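Local atomic coordinates of 3-hydroxyisobutyryl-CoA hydrolase (Mycobacterium thermoresistibile, PDB entry 4HDT), a protein that probably hydrolyses 3-hydroxy-2-methylpropanoyl-CoA to 3-hydroxy-2-methylpropanoate and free coenzyme A, and belongs to the crotonase-like enoyl-CoA hydratase/isomerase family. Residues S265-A268 against L269-L273; R159-G162 against K163-L166; N31-H35 against G36-T40; G114-G118 against G119-V123. All coordinates share one frame; numbering follows the deposited sequence. Where two conformers were deposited one is given.

Interaction 1 of 4, residues S265-A268 against L269-L273; sequences SPIA and LSVTL
Ile267 and Val271, one turn apart, lie side by side and point the same way, with Ile267 CD1 4.1 Å from Val271 CG2. In Ile267 the first torsion places CG1 anti to the backbone nitrogen (chi1 -171°), and the bend at chi2 brings CD1 near Val271 CG2; both residues rest on Tyr338. Leu269 turns in another direction: its CG folds back over the start of the helix, 3.3 Å from Ser265 O, while its side chain packs on Leu170 of helix 164-171. The hydroxyls of Ser270 and Thr272 reach back to the preceding turn, each standing beside its own backbone nitrogen. Ser270 OG donates to Pro266 O at 2.8 Å, and Thr272 OG1 donates to Ala268 O, also at 2.8 Å. Ser270 N also donates to Pro266 O, and Thr272 N to Ala268 O, each from the face opposite the hydroxyl; Thr272 OG1 stands 38° out of the plane of the Ala268 carbonyl. Two donors thus grip each oxygen, and both hydroxyls spend their protons on the helix's own backbone. At the N-terminal end of the helix, Ser265 OG accepts from Ala268 N at 3.1 Å and also bonds to Asp304. Pro266 follows directly, a residue suited to a first turn because it has no N-H to offer. Together these features are those of a serine N-cap leading into an alpha helix whose serine and threonine hydroxyls bond back to the preceding turn.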
loop_
_atom_site.group_PDB
_atom_site.type_symbol
_atom_site.label_atom_id
_atom_site.label_comp_id
_atom_site.label_asym_id
_atom_site.label_seq_id
_atom_site.Cartn_x
_atom_site.Cartn_y
_atom_site.Cartn_z
ATOM N N SER A 265 -16.154 -3.527 5.480
ATOM C CA SER A 265 -16.309 -4.666 6.369
ATOM C C SER A 265 -16.155 -4.260 7.825
ATOM O O SER A 265 -15.083 -3.720 8.173
ATOM C CB SER A 265 -15.247 -5.728 6.006
ATOM O OG SER A 265 -15.007 -6.630 7.055
ATOM N N PRO A 266 -17.166 -4.527 8.695
ATOM C CA PRO A 266 -16.989 -4.182 10.131
ATOM C C PRO A 266 -15.764 -4.791 10.808
ATOM O O PRO A 266 -15.007 -4.076 11.455
ATOM C CB PRO A 266 -18.296 -4.651 10.773
ATOM C CG PRO A 266 -19.301 -4.417 9.671
ATOM C CD PRO A 266 -18.577 -4.847 8.404
ATOM N N ILE A 267 -15.507 -6.085 10.587
ATOM C CA ILE A 267 -14.353 -6.706 11.223
ATOM C C ILE A 267 -13.055 -6.143 10.633
ATOM O O ILE A 267 -12.145 -5.799 11.379
ATOM C CB ILE A 267 -14.396 -8.249 11.189
ATOM C CG1 ILE A 267 -13.288 -8.852 12.058
ATOM C CG2 ILE A 267 -14.299 -8.763 9.757
ATOM C CD1 ILE A 267 -13.341 -8.467 13.518
ATOM N N ALA A 268 -13.006 -5.944 9.325
ATOM C CA ALA A 268 -11.781 -5.388 8.712
ATOM C C ALA A 268 -11.488 -3.948 9.211
ATOM O O ALA A 268 -10.353 -3.618 9.495
ATOM C CB ALA A 268 -11.854 -5.437 7.205
ATOM N N LEU A 269 -12.526 -3.141 9.316
ATOM C CA LEU A 269 -12.414 -1.776 9.849
ATOM C C LEU A 269 -11.827 -1.826 11.247
ATOM O O LEU A 269 -10.905 -1.069 11.549
ATOM C CB LEU A 269 -13.775 -1.067 9.933
ATOM C CG LEU A 269 -14.314 -0.573 8.595
ATOM C CD1 LEU A 269 -15.824 -0.301 8.722
ATOM C CD2 LEU A 269 -13.516 0.606 8.030
ATOM N N SER A 270 -12.365 -2.722 12.069
ATOM C CA SER A 270 -11.978 -2.822 13.484
ATOM C C SER A 270 -10.531 -3.276 13.612
ATOM O O SER A 270 -9.776 -2.777 14.444
ATOM C CB SER A 270 -12.916 -3.764 14.225
ATOM O OG SER A 270 -14.277 -3.359 14.084
ATOM N N VAL A 271 -10.155 -4.234 12.793
ATOM C CA VAL A 271 -8.792 -4.750 12.850
ATOM C C VAL A 271 -7.825 -3.694 12.296
ATOM O O VAL A 271 -6.694 -3.547 12.785
ATOM C CB VAL A 271 -8.670 -6.094 12.138
ATOM C CG1 VAL A 271 -7.227 -6.561 12.113
ATOM C CG2 VAL A 271 -9.557 -7.163 12.788
ATOM N N THR A 272 -8.256 -2.957 11.273
ATOM C CA THR A 272 -7.469 -1.877 10.700
ATOM C C THR A 272 -7.172 -0.774 11.722
ATOM O O THR A 272 -6.028 -0.330 11.859
ATOM C CB THR A 272 -8.117 -1.332 9.423
ATOM O OG1 THR A 272 -8.097 -2.375 8.441
ATOM C CG2 THR A 272 -7.331 -0.147 8.878
ATOM N N LEU A 273 -8.200 -0.350 12.447
ATOM C CA LEU A 273 -7.990 0.637 13.495
ATOM C C LEU A 273 -6.970 0.145 14.527
ATOM O O LEU A 273 -6.024 0.870 14.884
ATOM C CB LEU A 273 -9.311 1.018 14.160
ATOM C CG LEU A 273 -9.248 2.059 15.295
ATOM C CD1 LEU A 273 -8.602 3.337 14.774
ATOM C CD2 LEU A 273 -10.659 2.325 15.823
#

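Interaction 2 of 4, residues R159-G162 against K163-L166; sequences RAPG and KLGL
Leu164 bends back over the turn that precedes it, and its side chain can be followed atom by atom against Pro161 and Ala160. CB sits 3.3 Å from Pro161 O and 4.4 Å from Ala160 CB, so the branch begins beside the carbonyl that closes the turn. CG keeps close to that same oxygen because it stands beside the backbone nitrogen, anti to the carbonyl carbon (chi1 -68°). Beyond it, Leu164 CD1 comes to 4.3 Å from Pro161 CD. The side chain also meets Val182 and Met183 of helix 177-183 and Ile230 of helix 227-233, which help to bury it. The main chain of Leu164 binds Pro161 too: Leu164 N donates to Pro161 O at 3.0 Å, in the carbonyl plane. Gly162, with a phi of 60°, takes the first corner of this turn and Lys163 the second. A water bridges the bend, accepting from Gly165 N at 2.9 Å and lying near Gly162 O and Ala160 O. Nearby, Ala160 CB packs against Gly165 N at 3.7 Å, where glycine lets the helix come close. Lys163 occupies the N-cap position, and its own N bonds to Asp231. The whole is a type II' beta turn from Pro161 to Leu164 that runs directly into the first turn of helix 164-171.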
loop_
_atom_site.group_PDB
_atom_site.type_symbol
_atom_site.label_atom_id
_atom_site.label_comp_id
_atom_site.label_asym_id
_atom_site.label_seq_id
_atom_site.Cartn_x
_atom_site.Cartn_y
_atom_site.Cartn_z
ATOM N N ARG A 159 2.572 6.728 10.447
ATOM C CA ARG A 159 3.560 7.833 10.416
ATOM C C ARG A 159 3.045 9.101 9.718
ATOM O O ARG A 159 3.744 10.110 9.684
ATOM C CB ARG A 159 4.874 7.330 9.809
ATOM C CG ARG A 159 5.692 6.459 10.797
ATOM C CD ARG A 159 6.861 5.721 10.165
ATOM N NE ARG A 159 7.652 5.005 11.186
ATOM C CZ ARG A 159 7.240 3.889 11.794
ATOM N NH1 ARG A 159 6.054 3.344 11.497
ATOM N NH2 ARG A 159 8.028 3.313 12.702
ATOM N N ALA A 160 1.836 9.043 9.168
ATOM C CA ALA A 160 1.244 10.193 8.475
ATOM C C ALA A 160 0.903 11.259 9.530
ATOM O O ALA A 160 0.700 10.918 10.714
ATOM C CB ALA A 160 -0.003 9.781 7.734
ATOM N N PRO A 161 0.823 12.536 9.106
ATOM C CA PRO A 161 0.480 13.580 10.067
ATOM C C PRO A 161 -0.884 13.386 10.703
ATOM O O PRO A 161 -1.841 12.961 10.023
ATOM C CB PRO A 161 0.523 14.860 9.217
ATOM C CG PRO A 161 1.317 14.552 7.995
ATOM C CD PRO A 161 1.036 13.090 7.754
ATOM N N GLY A 162 -0.997 13.736 11.989
ATOM C CA GLY A 162 -2.321 13.764 12.598
ATOM C C GLY A 162 -2.978 12.403 12.548
ATOM O O GLY A 162 -2.337 11.387 12.801
ATOM N N LYS A 163 -4.263 12.390 12.183
ATOM C CA LYS A 163 -5.014 11.157 11.956
ATOM C C LYS A 163 -5.253 10.923 10.469
ATOM O O LYS A 163 -6.134 10.152 10.118
ATOM C CB LYS A 163 -6.354 11.200 12.696
ATOM C CG LYS A 163 -6.231 11.434 14.192
ATOM C CD LYS A 163 -5.405 10.357 14.859
ATOM C CE LYS A 163 -5.239 10.607 16.344
ATOM N NZ LYS A 163 -4.191 9.710 16.870
ATOM N N LEU A 164 -4.505 11.598 9.600
ATOM C CA LEU A 164 -4.679 11.391 8.165
ATOM C C LEU A 164 -4.547 9.920 7.754
ATOM O O LEU A 164 -5.262 9.444 6.857
ATOM C CB LEU A 164 -3.689 12.238 7.373
ATOM C CG LEU A 164 -3.839 13.780 7.387
ATOM C CD1 LEU A 164 -2.844 14.401 6.437
ATOM C CD2 LEU A 164 -5.218 14.283 7.112
ATOM N N GLY A 165 -3.635 9.213 8.409
ATOM C CA GLY A 165 -3.463 7.777 8.130
ATOM C C GLY A 165 -4.695 6.943 8.451
ATOM O O GLY A 165 -5.075 6.009 7.685
ATOM N N LEU A 166 -5.355 7.221 9.578
ATOM C CA LEU A 166 -6.595 6.487 9.907
ATOM C C LEU A 166 -7.683 6.775 8.909
ATOM O O LEU A 166 -8.459 5.894 8.516
ATOM C CB LEU A 166 -7.125 6.843 11.318
ATOM C CG LEU A 166 -6.284 6.396 12.439
ATOM C CD1 LEU A 166 -6.953 6.782 13.768
ATOM C CD2 LEU A 166 -6.084 4.913 12.397
HETATM O O HOH W 1 -2.065 9.478 10.789
#

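Interaction 3 of 4, residues N31-H35 against G36-T40; sequences NSLTH and GMVTT. With ZN (zinc ion), chain D; ACT (acetate ion), chain H.
A capping box formed by Thr34 and Met37 opens helix 35-49, and the first helical residue, His35, belongs to a zinc site shared with Glu86. Thr34 OG1 accepts from Met37 N at 3.1 Å. In return the thioether stands in for the usual polar partner: Thr34 N makes a weak bond to Met37 SD at 3.5 Å. With CG beside the backbone nitrogen (chi1 -66°) and an extended chi2, the methionine chain carries SD to Thr34 N; the bend at chi3 then turns Met37 CE toward Leu33 CD2, 4.0 Å away, and the two side chains cross at about a right angle. Regular helical bonds then take over, with Val38 N donating almost straight to Thr34 O (3.1 Å, 176° at the hydrogen) and Thr39 N to His35 O. Leu33 CD1 also approaches Val38 CG2; Leu33 touches Glu94 and Val38 touches Phe90, both of helix 85-103. An acetate ion, probably from the crystallisation liquor, accepts from His35 N. Thr39 CG2 lies 3.8 Å from His35 CD2. The two ring nitrogens have different partners: NE2 bonds to Asp93, which probably polarises the ring, and His35 ND1 binds the zinc ion at 2.1 Å.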
loop_
_atom_site.group_PDB
_atom_site.type_symbol
_atom_site.label_atom_id
_atom_site.label_comp_id
_atom_site.label_asym_id
_atom_site.label_seq_id
_atom_site.Cartn_x
_atom_site.Cartn_y
_atom_site.Cartn_z
ATOM N N ASN A 31 -0.975 -3.780 -14.122
ATOM C CA ASN A 31 0.247 -4.279 -13.515
ATOM C C ASN A 31 0.055 -4.932 -12.137
ATOM O O ASN A 31 1.008 -4.935 -11.309
ATOM C CB ASN A 31 1.313 -3.176 -13.511
ATOM C CG ASN A 31 1.568 -2.609 -14.893
ATOM O OD1 ASN A 31 1.711 -3.369 -15.872
ATOM N ND2 ASN A 31 1.744 -1.282 -14.984
ATOM N N SER A 32 -1.121 -5.534 -11.883
ATOM C CA SER A 32 -1.297 -6.213 -10.601
ATOM C C SER A 32 -0.214 -7.299 -10.367
ATOM O O SER A 32 0.205 -7.971 -11.301
ATOM C CB SER A 32 -2.701 -6.749 -10.390
ATOM O OG SER A 32 -3.012 -7.721 -11.320
ATOM N N LEU A 33 0.203 -7.481 -9.116
ATOM C CA LEU A 33 1.382 -8.310 -8.801
ATOM C C LEU A 33 1.014 -9.770 -8.642
ATOM O O LEU A 33 0.096 -10.119 -7.882
ATOM C CB LEU A 33 2.030 -7.881 -7.477
ATOM C CG LEU A 33 2.456 -6.447 -7.395
ATOM C CD1 LEU A 33 3.041 -6.213 -6.003
ATOM C CD2 LEU A 33 3.503 -6.150 -8.441
ATOM N N THR A 34 1.790 -10.605 -9.302
ATOM C CA THR A 34 1.733 -12.046 -9.111
ATOM C C THR A 34 2.910 -12.460 -8.214
ATOM O O THR A 34 3.856 -11.685 -7.977
ATOM C CB THR A 34 1.899 -12.787 -10.445
ATOM O OG1 THR A 34 3.187 -12.505 -10.988
ATOM C CG2 THR A 34 0.816 -12.414 -11.465
ATOM N N HIS A 35 2.877 -13.711 -7.801
ATOM C CA HIS A 35 3.962 -14.209 -6.964
ATOM C C HIS A 35 5.244 -14.195 -7.792
ATOM O O HIS A 35 6.332 -13.849 -7.304
ATOM C CB HIS A 35 3.565 -15.595 -6.477
ATOM C CG HIS A 35 4.487 -16.135 -5.450
ATOM N ND1 HIS A 35 4.403 -17.423 -4.978
ATOM C CD2 HIS A 35 5.496 -15.541 -4.768
ATOM C CE1 HIS A 35 5.346 -17.608 -4.068
ATOM N NE2 HIS A 35 6.004 -16.472 -3.905
ATOM N N GLY A 36 5.139 -14.569 -9.070
ATOM C CA GLY A 36 6.270 -14.513 -9.971
ATOM C C GLY A 36 6.932 -13.153 -10.117
ATOM O O GLY A 36 8.163 -13.029 -10.139
ATOM N N MET A 37 6.111 -12.113 -10.184
ATOM C CA MET A 37 6.656 -10.757 -10.293
ATOM C C MET A 37 7.414 -10.361 -9.035
ATOM O O MET A 37 8.492 -9.733 -9.115
ATOM C CB MET A 37 5.517 -9.757 -10.584
ATOM C CG MET A 37 4.856 -9.960 -11.949
ATOM S SD MET A 37 3.239 -9.192 -12.150
ATOM C CE MET A 37 3.623 -7.442 -12.198
ATOM N N VAL A 38 6.814 -10.649 -7.884
ATOM C CA VAL A 38 7.486 -10.439 -6.584
ATOM C C VAL A 38 8.838 -11.152 -6.523
ATOM O O VAL A 38 9.855 -10.548 -6.162
ATOM C CB VAL A 38 6.533 -10.844 -5.430
ATOM C CG1 VAL A 38 7.263 -11.065 -4.127
ATOM C CG2 VAL A 38 5.420 -9.808 -5.301
ATOM N N THR A 39 8.896 -12.432 -6.916
ATOM C CA THR A 39 10.176 -13.136 -6.824
ATOM C C THR A 39 11.228 -12.616 -7.826
ATOM O O THR A 39 12.401 -12.563 -7.519
ATOM C CB THR A 39 9.953 -14.656 -6.941
ATOM O OG1 THR A 39 9.253 -14.932 -8.143
ATOM C CG2 THR A 39 9.149 -15.139 -5.826
ATOM N N THR A 40 10.802 -12.198 -9.021
ATOM C CA THR A 40 11.703 -11.565 -9.970
ATOM C C THR A 40 12.325 -10.284 -9.380
ATOM O O THR A 40 13.543 -10.072 -9.430
ATOM C CB THR A 40 10.989 -11.264 -11.301
ATOM O OG1 THR A 40 10.664 -12.518 -11.922
ATOM C CG2 THR A 40 11.893 -10.473 -12.249
HETATM ZN ZN ZN D . 3.435 -19.206 -5.458
HETATM C C ACT H . -0.345 -14.528 -6.130
HETATM O O ACT H . 0.158 -14.830 -7.262
HETATM O OXT ACT H . -0.418 -15.360 -5.198
HETATM C CH3 ACT H . -0.951 -13.170 -5.878
#

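Interaction 4 of 4, residues G114-G118 against G119-V123; sequences GIVMG and GGVGV
Met117 and Gly120 are joined by the closer of two backbone hydrogen bonds that fold the end of strand 115-117 into the following helix: Gly120 N donates to Met117 O at 2.9 Å. The donor stands 49° above the carbonyl plane, a turn-like bond rather than a regular helical one. The next acceptor, Gly118 O, is met in the carbonyl plane by Gly122 N at 3.1 Å, the first i to i+4 bond of the helix. Gly118 marks the corner at the N-cap position, with a positive phi (55°) that glycine adopts readily, and the axes of strand 115-117 and helix 119-123 run at right angles. Around this polar core the packing is carried by two valines. Val116 CG1 rests on the bare backbone of Gly120, 3.7 Å from Gly120 C, and lies 4.3 Å from Val121 CG2. Val121 CG2 is also 3.8 Å from Val116 O. The lack of a side chain at Gly120 is what lets Val116 CG1 lie against the helix backbone. In crotonase-fold enzymes a peptide N-H at the glycine-rich start of this helix contributes to the oxyanion hole that holds the thioester carbonyl, and the same role is probable here. Beyond the bend, Val121 packs on Met138, Met140 and Phe185, and Val123 O receives a bond from Tyr108 OH. Strand 115-117 itself pairs in parallel with strand 137-139, Val116 bonding through its backbone to Lys137 and Ala139, so helix 119-124 leaves from the end of a small two-stranded sheet.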
loop_
_atom_site.group_PDB
_atom_site.type_symbol
_atom_site.label_atom_id
_atom_site.label_comp_id
_atom_site.label_asym_id
_atom_site.label_seq_id
_atom_site.Cartn_x
_atom_site.Cartn_y
_atom_site.Cartn_z
ATOM N N GLY A 114 -0.178 7.582 -11.802
ATOM C CA GLY A 114 -1.497 7.001 -11.995
ATOM C C GLY A 114 -2.008 6.171 -10.826
ATOM O O GLY A 114 -1.757 6.474 -9.653
ATOM N N ILE A 115 -2.697 5.096 -11.132
ATOM C CA ILE A 115 -3.261 4.226 -10.091
ATOM C C ILE A 115 -2.128 3.487 -9.349
ATOM O O ILE A 115 -1.348 2.776 -9.960
ATOM C CB ILE A 115 -4.239 3.210 -10.726
ATOM C CG1 ILE A 115 -5.464 3.937 -11.294
ATOM C CG2 ILE A 115 -4.676 2.165 -9.714
ATOM C CD1 ILE A 115 -6.335 3.075 -12.189
ATOM N N VAL A 116 -2.067 3.644 -8.035
ATOM C CA VAL A 116 -1.064 2.993 -7.203
ATOM C C VAL A 116 -1.779 2.570 -5.907
ATOM O O VAL A 116 -2.085 3.390 -5.025
ATOM C CB VAL A 116 0.089 3.965 -6.850
ATOM C CG1 VAL A 116 1.144 3.216 -6.050
ATOM C CG2 VAL A 116 0.749 4.611 -8.076
ATOM N N MET A 117 -2.124 1.302 -5.769
ATOM C CA MET A 117 -2.977 0.872 -4.649
ATOM C C MET A 117 -2.488 -0.468 -4.082
ATOM O O MET A 117 -1.995 -1.295 -4.818
ATOM C CB MET A 117 -4.466 0.790 -5.057
ATOM C CG MET A 117 -5.176 2.126 -5.339
ATOM S SD MET A 117 -6.963 1.892 -5.461
ATOM C CE MET A 117 -6.995 0.938 -6.954
ATOM N N GLY A 118 -2.628 -0.620 -2.756
ATOM C CA GLY A 118 -2.346 -1.875 -2.058
ATOM C C GLY A 118 -0.941 -2.340 -2.342
ATOM O O GLY A 118 0.033 -1.649 -2.068
ATOM N N GLY A 119 -0.800 -3.510 -2.938
ATOM C CA GLY A 119 0.556 -3.966 -3.276
ATOM C C GLY A 119 1.419 -3.041 -4.092
ATOM O O GLY A 119 2.626 -3.081 -4.009
ATOM N N GLY A 120 0.807 -2.130 -4.878
ATOM C CA GLY A 120 1.569 -1.108 -5.595
ATOM C C GLY A 120 2.223 -0.090 -4.661
ATOM O O GLY A 120 3.340 0.331 -4.872
ATOM N N VAL A 121 1.507 0.273 -3.600
ATOM C CA VAL A 121 2.115 1.030 -2.495
ATOM C C VAL A 121 3.265 0.244 -1.887
ATOM O O VAL A 121 4.344 0.791 -1.615
ATOM C CB VAL A 121 1.071 1.413 -1.401
ATOM C CG1 VAL A 121 1.774 2.097 -0.215
ATOM C CG2 VAL A 121 0.016 2.339 -1.996
ATOM N N GLY A 122 3.091 -1.054 -1.703
ATOM C CA GLY A 122 4.189 -1.855 -1.144
ATOM C C GLY A 122 5.485 -1.858 -1.939
ATOM O O GLY A 122 6.545 -1.874 -1.355
ATOM N N VAL A 123 5.415 -1.880 -3.275
ATOM C CA VAL A 123 6.634 -1.855 -4.078
ATOM C C VAL A 123 7.167 -0.441 -4.342
ATOM O O VAL A 123 8.361 -0.280 -4.602
ATOM C CB VAL A 123 6.517 -2.669 -5.424
ATOM C CG1 VAL A 123 6.504 -4.173 -5.143
ATOM C CG2 VAL A 123 5.338 -2.269 -6.266
#

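In the fold
Along the chain the order is interaction 3, interaction 4, interaction 2, interaction 1, and all four involve the start of a helix in this crotonase-like fold. Interactions 3 and 4 lie about 13 Å apart between centres and touch: Leu33 CD1 packs 3.7 Å from Gly119 O, linking the opening of helix 35-49 to that of helix 119-124. Interactions 1 and 2, about 17 Å apart between centres, touch through Leu273 CD1 and Leu166 CD2, where helices 266-279 and 164-171 pack. Interactions 2 and 3 lie on opposite sides of the chain's centre, about 29 Å apart between their own centres. One pair thus links the central helix 119-124 to the outlying start of helix 35-49; the other joins two later helices.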